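Side-chain contacts in dihydrodipicolinate synthase (Bacillus anthracis, PDB 1XKY), which probably catalyses the condensation of pyruvate with aspartate semialdehyde, the first step committed to lysine biosynthesis: residues D98-A103 with K131-S136; L113-Y118 with E124-H129. One frame throughout, in Å; residues are numbered along the deposited sequence.

Interaction 1 of 2, residues D98-A103 with K131-S136; sequences DLTKKA and KAIAES
Two neighbouring outer helices of the TIM barrel, 93-105 and 123-135, meet here in a small van der Waals contact, mostly of carbon against oxygen, that carries no hydrogen bond between 98-103 and 131-136. T100 reaches toward I133 with its hydroxyl: OG1 lies 3.4 Å from the methyl CG2 of I133, and the two side chains cross at about a right angle. In I133 CG2 stands anti to the backbone N, which turns this branch to the threonine. The hydroxyl is nonetheless satisfied, since T100 OG1 is hydrogen-bonded to S96 O, one turn back in its own helix, and to T88 OG1; the isoleucine methyl thus packs against a polar atom whose bonds are made with other residues. The other branch of T100, CG2, faces S136, 4.1 Å from its OG. Further out, K101 bends at its second torsion (chi2 -86°) and lays its aliphatic part along S136, with CE 3.4 Å from the carbonyl O of S136 and 3.8 Å from its CB. S136 turns its own hydroxyl back on the helix: OG donates to I133 O at 2.6 Å, in the carbonyl plane and on a lone pair (C=O...donor angle 136°). That carbonyl also accepts from S136 N, so two bonds from S136 grip I133 O. The contact grades from the buried T100-I133 pair to the exposed K101. Around it, I133 also packs on S96 and I97 of helix 93-105, while on another side of that helix L99 and K102 pack against helix 64-78.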
ATOM      1  N   ASP A  98      22.514 -24.011  12.488  1.00 18.70           N
ATOM      2  CA  ASP A  98      23.420 -24.950  11.831  1.00 19.39           C
ATOM      3  C   ASP A  98      24.359 -24.243  10.848  1.00 18.48           C
ATOM      4  O   ASP A  98      25.576 -24.395  10.929  1.00 17.54           O
ATOM      5  CB  ASP A  98      22.654 -26.040  11.091  1.00 20.14           C
ATOM      6  CG  ASP A  98      23.568 -27.139  10.580  1.00 23.96           C
ATOM      7  OD1 ASP A  98      24.154 -27.865  11.413  1.00 28.56           O
ATOM      8  OD2 ASP A  98      23.717 -27.264   9.341  1.00 29.29           O
ATOM      9  N   LEU A  99      23.792 -23.481   9.914  1.00 17.97           N
ATOM     10  CA  LEU A  99      24.604 -22.826   8.880  1.00 17.55           C
ATOM     11  C   LEU A  99      25.540 -21.776   9.486  1.00 17.31           C
ATOM     12  O   LEU A  99      26.646 -21.558   8.998  1.00 16.77           O
ATOM     13  CB  LEU A  99      23.713 -22.201   7.802  1.00 17.64           C
ATOM     14  CG  LEU A  99      24.393 -21.617   6.563  1.00 16.92           C
ATOM     15  CD1 LEU A  99      25.251 -22.667   5.841  1.00 18.06           C
ATOM     16  CD2 LEU A  99      23.358 -21.054   5.635  1.00 15.98           C
ATOM     17  N   THR A 100      25.094 -21.139  10.561  1.00 17.76           N
ATOM     18  CA  THR A 100      25.901 -20.142  11.255  1.00 17.79           C
ATOM     19  C   THR A 100      27.155 -20.795  11.853  1.00 18.13           C
ATOM     20  O   THR A 100      28.253 -20.234  11.742  1.00 17.96           O
ATOM     21  CB  THR A 100      25.061 -19.384  12.303  1.00 17.86           C
ATOM     22  OG1 THR A 100      24.045 -18.619  11.627  1.00 17.74           O
ATOM     23  CG2 THR A 100      25.913 -18.443  13.134  1.00 17.73           C
ATOM     24  N   LYS A 101      26.989 -21.984  12.440  1.00 18.17           N
ATOM     25  CA  LYS A 101      28.115 -22.779  12.955  1.00 18.61           C
ATOM     26  C   LYS A 101      29.088 -23.114  11.842  1.00 18.02           C
ATOM     27  O   LYS A 101      30.285 -22.945  11.994  1.00 17.15           O
ATOM     28  CB  LYS A 101      27.651 -24.102  13.580  1.00 19.14           C
ATOM     29  CG  LYS A 101      26.627 -23.998  14.702  1.00 21.96           C
ATOM     30  CD  LYS A 101      27.243 -23.778  16.066  1.00 24.50           C
ATOM     31  CE  LYS A 101      26.175 -23.733  17.154  1.00 24.68           C
ATOM     32  NZ  LYS A 101      25.391 -24.997  17.240  1.00 28.74           N
ATOM     33  N   LYS A 102      28.557 -23.608  10.727  1.00 17.85           N
ATOM     34  CA  LYS A 102      29.378 -23.979   9.586  1.00 18.13           C
ATOM     35  C   LYS A 102      30.166 -22.793   9.021  1.00 18.11           C
ATOM     36  O   LYS A 102      31.359 -22.917   8.746  1.00 18.18           O
ATOM     37  CB  LYS A 102      28.528 -24.646   8.502  1.00 18.35           C
ATOM     38  CG  LYS A 102      28.112 -26.070   8.854  1.00 19.33           C
ATOM     39  CD  LYS A 102      26.863 -26.488   8.116  1.00 21.58           C
ATOM     40  CE  LYS A 102      26.704 -27.993   8.060  1.00 23.82           C
ATOM     41  NZ  LYS A 102      26.923 -28.623   9.396  1.00 27.69           N
ATOM     42  N   ALA A 103      29.511 -21.646   8.865  1.00 18.22           N
ATOM     43  CA  ALA A 103      30.204 -20.421   8.451  1.00 18.56           C
ATOM     44  C   ALA A 103      31.299 -20.029   9.451  1.00 18.94           C
ATOM     45  O   ALA A 103      32.404 -19.663   9.053  1.00 18.55           O
ATOM     46  CB  ALA A 103      29.221 -19.277   8.268  1.00 18.38           C
ATOM     47  N   LYS A 131      17.995 -13.754  18.622  1.00 15.56           N
ATOM     48  CA  LYS A 131      18.669 -14.030  19.894  1.00 16.13           C
ATOM     49  C   LYS A 131      19.286 -15.429  19.923  1.00 16.06           C
ATOM     50  O   LYS A 131      20.446 -15.588  20.310  1.00 16.24           O
ATOM     51  CB  LYS A 131      17.690 -13.849  21.064  1.00 16.28           C
ATOM     52  CG  LYS A 131      18.284 -14.132  22.448  1.00 18.21           C
ATOM     53  CD  LYS A 131      17.335 -13.681  23.536  1.00 20.47           C
ATOM     54  CE  LYS A 131      17.919 -13.887  24.919  1.00 22.29           C
ATOM     55  NZ  LYS A 131      17.899 -15.317  25.299  1.00 24.57           N
ATOM     56  N   ALA A 132      18.513 -16.431  19.508  1.00 16.02           N
ATOM     57  CA  ALA A 132      18.983 -17.819  19.494  1.00 16.05           C
ATOM     58  C   ALA A 132      20.152 -18.058  18.531  1.00 16.16           C
ATOM     59  O   ALA A 132      21.081 -18.802  18.851  1.00 16.06           O
ATOM     60  CB  ALA A 132      17.832 -18.763  19.157  1.00 16.12           C
ATOM     61  N   ILE A 133      20.099 -17.446  17.348  1.00 16.23           N
ATOM     62  CA  ILE A 133      21.176 -17.599  16.365  1.00 16.36           C
ATOM     63  C   ILE A 133      22.430 -16.902  16.883  1.00 16.66           C
ATOM     64  O   ILE A 133      23.513 -17.487  16.875  1.00 16.34           O
ATOM     65  CB  ILE A 133      20.789 -17.059  14.961  1.00 16.19           C
ATOM     66  CG1 ILE A 133      19.555 -17.782  14.423  1.00 15.88           C
ATOM     67  CG2 ILE A 133      21.970 -17.210  13.963  1.00 16.06           C
ATOM     68  CD1 ILE A 133      18.806 -16.984  13.375  1.00 15.95           C
ATOM     69  N   ALA A 134      22.270 -15.672  17.365  1.00 17.19           N
ATOM     70  CA  ALA A 134      23.393 -14.888  17.900  1.00 17.83           C
ATOM     71  C   ALA A 134      24.102 -15.615  19.052  1.00 18.64           C
ATOM     72  O   ALA A 134      25.330 -15.628  19.119  1.00 18.16           O
ATOM     73  CB  ALA A 134      22.909 -13.517  18.353  1.00 17.78           C
ATOM     74  N   GLU A 135      23.310 -16.210  19.947  1.00 19.62           N
ATOM     75  CA  GLU A 135      23.826 -17.010  21.074  1.00 20.73           C
ATOM     76  C   GLU A 135      24.673 -18.205  20.648  1.00 20.88           C
ATOM     77  O   GLU A 135      25.504 -18.687  21.411  1.00 20.66           O
ATOM     78  CB  GLU A 135      22.669 -17.534  21.927  1.00 21.13           C
ATOM     79  CG  GLU A 135      22.186 -16.546  22.949  1.00 24.26           C
ATOM     80  CD  GLU A 135      20.960 -17.003  23.714  1.00 27.20           C
ATOM     81  OE1 GLU A 135      20.366 -18.048  23.355  1.00 29.65           O
ATOM     82  OE2 GLU A 135      20.588 -16.298  24.680  1.00 30.41           O
ATOM     83  N   SER A 136      24.432 -18.690  19.437  1.00 21.26           N
ATOM     84  CA  SER A 136      25.066 -19.890  18.935  1.00 21.60           C
ATOM     85  C   SER A 136      26.456 -19.624  18.354  1.00 21.23           C
ATOM     86  O   SER A 136      27.170 -20.560  18.026  1.00 21.52           O
ATOM     87  CB  SER A 136      24.161 -20.534  17.875  1.00 21.64           C
ATOM     88  OG  SER A 136      24.313 -19.904  16.619  1.00 21.68           O
TER

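Interaction 2 of 2, residues L113-Y118 with E124-H129; sequences LVAPYY and EGMYQH
P116 overlaps the imidazole of H129, its CG standing over one face of the ring in a CH-pi contact, 3.8 Å from the centroid and 14° off the ring normal. P116 CG is offset toward the rim, nearest to H129 NE2 at 3.7 Å. The two side chains approach from opposite directions, the proline from the loop after strand 110-114 and the histidine from helix 123-135. H129 holds CG anti to its backbone N (chi1 167°), which extends the ring from the helix to the proline. M126, one turn earlier on the same side of the helix, continues the apolar patch: its CG lies 4.1 Å from P116 CD, and beyond it SD packs 4.0 Å from the CB of A115.

Both nitrogens of the buried imidazole have polar partners. ND1 is hydrogen-bonded to OG1 of T93, and H129 NE2 is hydrogen-bonded to a water at 2.8 Å, at the ring edge and in its plane. The same water donates to V114 O at 2.7 Å and so bridges the last residue of the strand to the helix. Strand 110-114 and helix 123-135 are the first two elements of a beta-alpha-beta unit completed by strand 141-145. Bonds at both nitrogens and the proline over one face would be expected to hold the ring's rotation, and the V114 carbonyl is linked to the helix through water, not by a direct hydrogen bond.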
ATOM      1  N   LEU A 113      21.860 -11.891   9.213  1.00 15.01           N
ATOM      2  CA  LEU A 113      20.614 -12.591   9.533  1.00 14.70           C
ATOM      3  C   LEU A 113      19.397 -11.778   9.072  1.00 14.84           C
ATOM      4  O   LEU A 113      19.076 -10.733   9.645  1.00 14.93           O
ATOM      5  CB  LEU A 113      20.535 -12.841  11.049  1.00 14.85           C
ATOM      6  CG  LEU A 113      21.707 -13.599  11.697  1.00 15.12           C
ATOM      7  CD1 LEU A 113      21.447 -13.787  13.186  1.00 15.89           C
ATOM      8  CD2 LEU A 113      21.944 -14.952  11.042  1.00 15.20           C
ATOM      9  N   VAL A 114      18.725 -12.274   8.036  1.00 14.78           N
ATOM     10  CA  VAL A 114      17.554 -11.624   7.470  1.00 15.18           C
ATOM     11  C   VAL A 114      16.290 -11.875   8.309  1.00 14.87           C
ATOM     12  O   VAL A 114      16.147 -12.923   8.926  1.00 14.42           O
ATOM     13  CB  VAL A 114      17.341 -12.084   5.986  1.00 15.23           C
ATOM     14  CG1 VAL A 114      16.799 -13.516   5.916  1.00 15.27           C
ATOM     15  CG2 VAL A 114      16.451 -11.108   5.236  1.00 16.87           C
ATOM     16  N   ALA A 115      15.390 -10.892   8.345  1.00 15.19           N
ATOM     17  CA  ALA A 115      14.036 -11.122   8.853  1.00 15.01           C
ATOM     18  C   ALA A 115      13.429 -12.321   8.113  1.00 15.05           C
ATOM     19  O   ALA A 115      13.390 -12.325   6.878  1.00 15.18           O
ATOM     20  CB  ALA A 115      13.171  -9.873   8.642  1.00 15.42           C
ATOM     21  N   PRO A 116      12.995 -13.362   8.849  1.00 15.19           N
ATOM     22  CA  PRO A 116      12.356 -14.502   8.195  1.00 15.19           C
ATOM     23  C   PRO A 116      11.271 -14.095   7.204  1.00 15.07           C
ATOM     24  O   PRO A 116      10.355 -13.332   7.541  1.00 14.86           O
ATOM     25  CB  PRO A 116      11.757 -15.286   9.363  1.00 15.33           C
ATOM     26  CG  PRO A 116      12.703 -15.041  10.463  1.00 15.31           C
ATOM     27  CD  PRO A 116      13.089 -13.575  10.301  1.00 15.64           C
ATOM     28  N   TYR A 117      11.413 -14.624   5.995  1.00 14.70           N
ATOM     29  CA  TYR A 117      10.480 -14.435   4.893  1.00 15.09           C
ATOM     30  C   TYR A 117       9.463 -15.571   4.879  1.00 15.42           C
ATOM     31  O   TYR A 117       9.689 -16.624   5.468  1.00 15.70           O
ATOM     32  CB  TYR A 117      11.245 -14.444   3.557  1.00 14.95           C
ATOM     33  CG  TYR A 117      12.318 -15.511   3.523  1.00 14.25           C
ATOM     34  CD1 TYR A 117      13.626 -15.221   3.898  1.00 14.26           C
ATOM     35  CD2 TYR A 117      12.014 -16.824   3.161  1.00 15.23           C
ATOM     36  CE1 TYR A 117      14.601 -16.201   3.904  1.00 14.98           C
ATOM     37  CE2 TYR A 117      12.989 -17.814   3.161  1.00 14.94           C
ATOM     38  CZ  TYR A 117      14.280 -17.488   3.533  1.00 15.11           C
ATOM     39  OH  TYR A 117      15.249 -18.455   3.536  1.00 15.85           O
ATOM     40  N   TYR A 118       8.352 -15.344   4.184  1.00 15.93           N
ATOM     41  CA  TYR A 118       7.330 -16.364   3.922  1.00 16.49           C
ATOM     42  C   TYR A 118       6.439 -16.721   5.124  1.00 16.20           C
ATOM     43  O   TYR A 118       5.218 -16.691   4.988  1.00 16.53           O
ATOM     44  CB  TYR A 118       7.949 -17.627   3.283  1.00 16.77           C
ATOM     45  CG  TYR A 118       6.943 -18.614   2.726  1.00 17.86           C
ATOM     46  CD1 TYR A 118       5.970 -18.214   1.798  1.00 18.97           C
ATOM     47  CD2 TYR A 118       6.976 -19.954   3.107  1.00 19.26           C
ATOM     48  CE1 TYR A 118       5.046 -19.126   1.285  1.00 19.96           C
ATOM     49  CE2 TYR A 118       6.061 -20.874   2.602  1.00 20.10           C
ATOM     50  CZ  TYR A 118       5.094 -20.454   1.697  1.00 20.55           C
ATOM     51  OH  TYR A 118       4.201 -21.369   1.194  1.00 20.89           O
ATOM     52  N   GLU A 124       8.121 -10.568  18.600  1.00 16.82           N
ATOM     53  CA  GLU A 124       8.721 -11.409  19.638  1.00 16.84           C
ATOM     54  C   GLU A 124       9.286 -12.702  19.037  1.00 16.78           C
ATOM     55  O   GLU A 124      10.309 -13.192  19.500  1.00 16.35           O
ATOM     56  CB  GLU A 124       7.712 -11.695  20.756  1.00 17.12           C
ATOM     57  CG  GLU A 124       8.210 -12.583  21.907  1.00 17.68           C
ATOM     58  CD  GLU A 124       9.334 -11.985  22.729  1.00 17.40           C
ATOM     59  OE1 GLU A 124       9.588 -10.767  22.641  1.00 18.57           O
ATOM     60  OE2 GLU A 124       9.968 -12.744  23.483  1.00 19.29           O
ATOM     61  N   GLY A 125       8.629 -13.242  18.007  1.00 16.88           N
ATOM     62  CA  GLY A 125       9.161 -14.402  17.275  1.00 16.76           C
ATOM     63  C   GLY A 125      10.532 -14.101  16.694  1.00 16.72           C
ATOM     64  O   GLY A 125      11.490 -14.868  16.879  1.00 16.57           O
ATOM     65  N   MET A 126      10.632 -12.954  16.028  1.00 16.32           N
ATOM     66  CA  MET A 126      11.882 -12.524  15.435  1.00 16.71           C
ATOM     67  C   MET A 126      12.933 -12.240  16.496  1.00 16.66           C
ATOM     68  O   MET A 126      14.095 -12.581  16.321  1.00 16.50           O
ATOM     69  CB  MET A 126      11.672 -11.296  14.549  1.00 16.54           C
ATOM     70  CG  MET A 126      11.014 -11.646  13.235  1.00 16.58           C
ATOM     71  SD  MET A 126      11.057 -10.286  12.070  1.00 18.81           S
ATOM     72  CE  MET A 126       9.629  -9.342  12.590  1.00 18.96           C
ATOM     73  N   TYR A 127      12.515 -11.636  17.602  1.00 16.97           N
ATOM     74  CA  TYR A 127      13.423 -11.422  18.716  1.00 17.28           C
ATOM     75  C   TYR A 127      14.048 -12.749  19.191  1.00 16.99           C
ATOM     76  O   TYR A 127      15.272 -12.857  19.322  1.00 17.07           O
ATOM     77  CB  TYR A 127      12.723 -10.692  19.871  1.00 17.52           C
ATOM     78  CG  TYR A 127      13.643 -10.549  21.038  1.00 17.96           C
ATOM     79  CD1 TYR A 127      14.570  -9.514  21.084  1.00 18.39           C
ATOM     80  CD2 TYR A 127      13.648 -11.491  22.063  1.00 19.29           C
ATOM     81  CE1 TYR A 127      15.466  -9.407  22.146  1.00 19.34           C
ATOM     82  CE2 TYR A 127      14.525 -11.391  23.119  1.00 18.50           C
ATOM     83  CZ  TYR A 127      15.428 -10.343  23.159  1.00 19.49           C
ATOM     84  OH  TYR A 127      16.305 -10.239  24.211  1.00 18.34           O
ATOM     85  N   GLN A 128      13.213 -13.758  19.433  1.00 16.53           N
ATOM     86  CA  GLN A 128      13.711 -15.062  19.870  1.00 16.54           C
ATOM     87  C   GLN A 128      14.558 -15.751  18.795  1.00 15.93           C
ATOM     88  O   GLN A 128      15.538 -16.430  19.099  1.00 15.73           O
ATOM     89  CB  GLN A 128      12.554 -15.967  20.294  1.00 16.78           C
ATOM     90  CG  GLN A 128      11.776 -15.467  21.508  1.00 17.75           C
ATOM     91  CD  GLN A 128      12.608 -15.336  22.790  1.00 19.03           C
ATOM     92  OE1 GLN A 128      12.293 -14.504  23.652  1.00 21.74           O
ATOM     93  NE2 GLN A 128      13.661 -16.144  22.923  1.00 16.02           N
ATOM     94  N   HIS A 129      14.184 -15.546  17.538  1.00 15.53           N
ATOM     95  CA  HIS A 129      14.905 -16.112  16.396  1.00 14.92           C
ATOM     96  C   HIS A 129      16.336 -15.580  16.352  1.00 14.72           C
ATOM     97  O   HIS A 129      17.291 -16.355  16.367  1.00 14.67           O
ATOM     98  CB  HIS A 129      14.115 -15.785  15.117  1.00 14.83           C
ATOM     99  CG  HIS A 129      14.850 -16.017  13.832  1.00 14.91           C
ATOM    100  ND1 HIS A 129      14.887 -17.246  13.204  1.00 15.98           N
ATOM    101  CD2 HIS A 129      15.505 -15.156  13.017  1.00 14.78           C
ATOM    102  CE1 HIS A 129      15.556 -17.132  12.068  1.00 16.44           C
ATOM    103  NE2 HIS A 129      15.945 -15.876  11.933  1.00 14.99           N
TER
HETATM  104  O   HOH W   1      17.390 -15.177   9.587  1.00 12.46           O

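Interactions 1 and 2 share helix 123-135: interaction 2 uses its early turns and interaction 1 its C-terminal end, their centres about 13 Å apart. Helix 93-105, strand 110-114 and helix 123-135 follow one another in the chain, and 113-118 with 124-129 is nested inside the loop that 98-103 and 131-136 close. The two contacts touch through L113, whose CD1 packs 3.5 Å from CG2 of I133. The shared helix thus packs against the preceding outer helix in interaction 1 and against the strand end and following loop in interaction 2, which lies within the beta-alpha-beta unit of 110-114, 123-135 and 141-145.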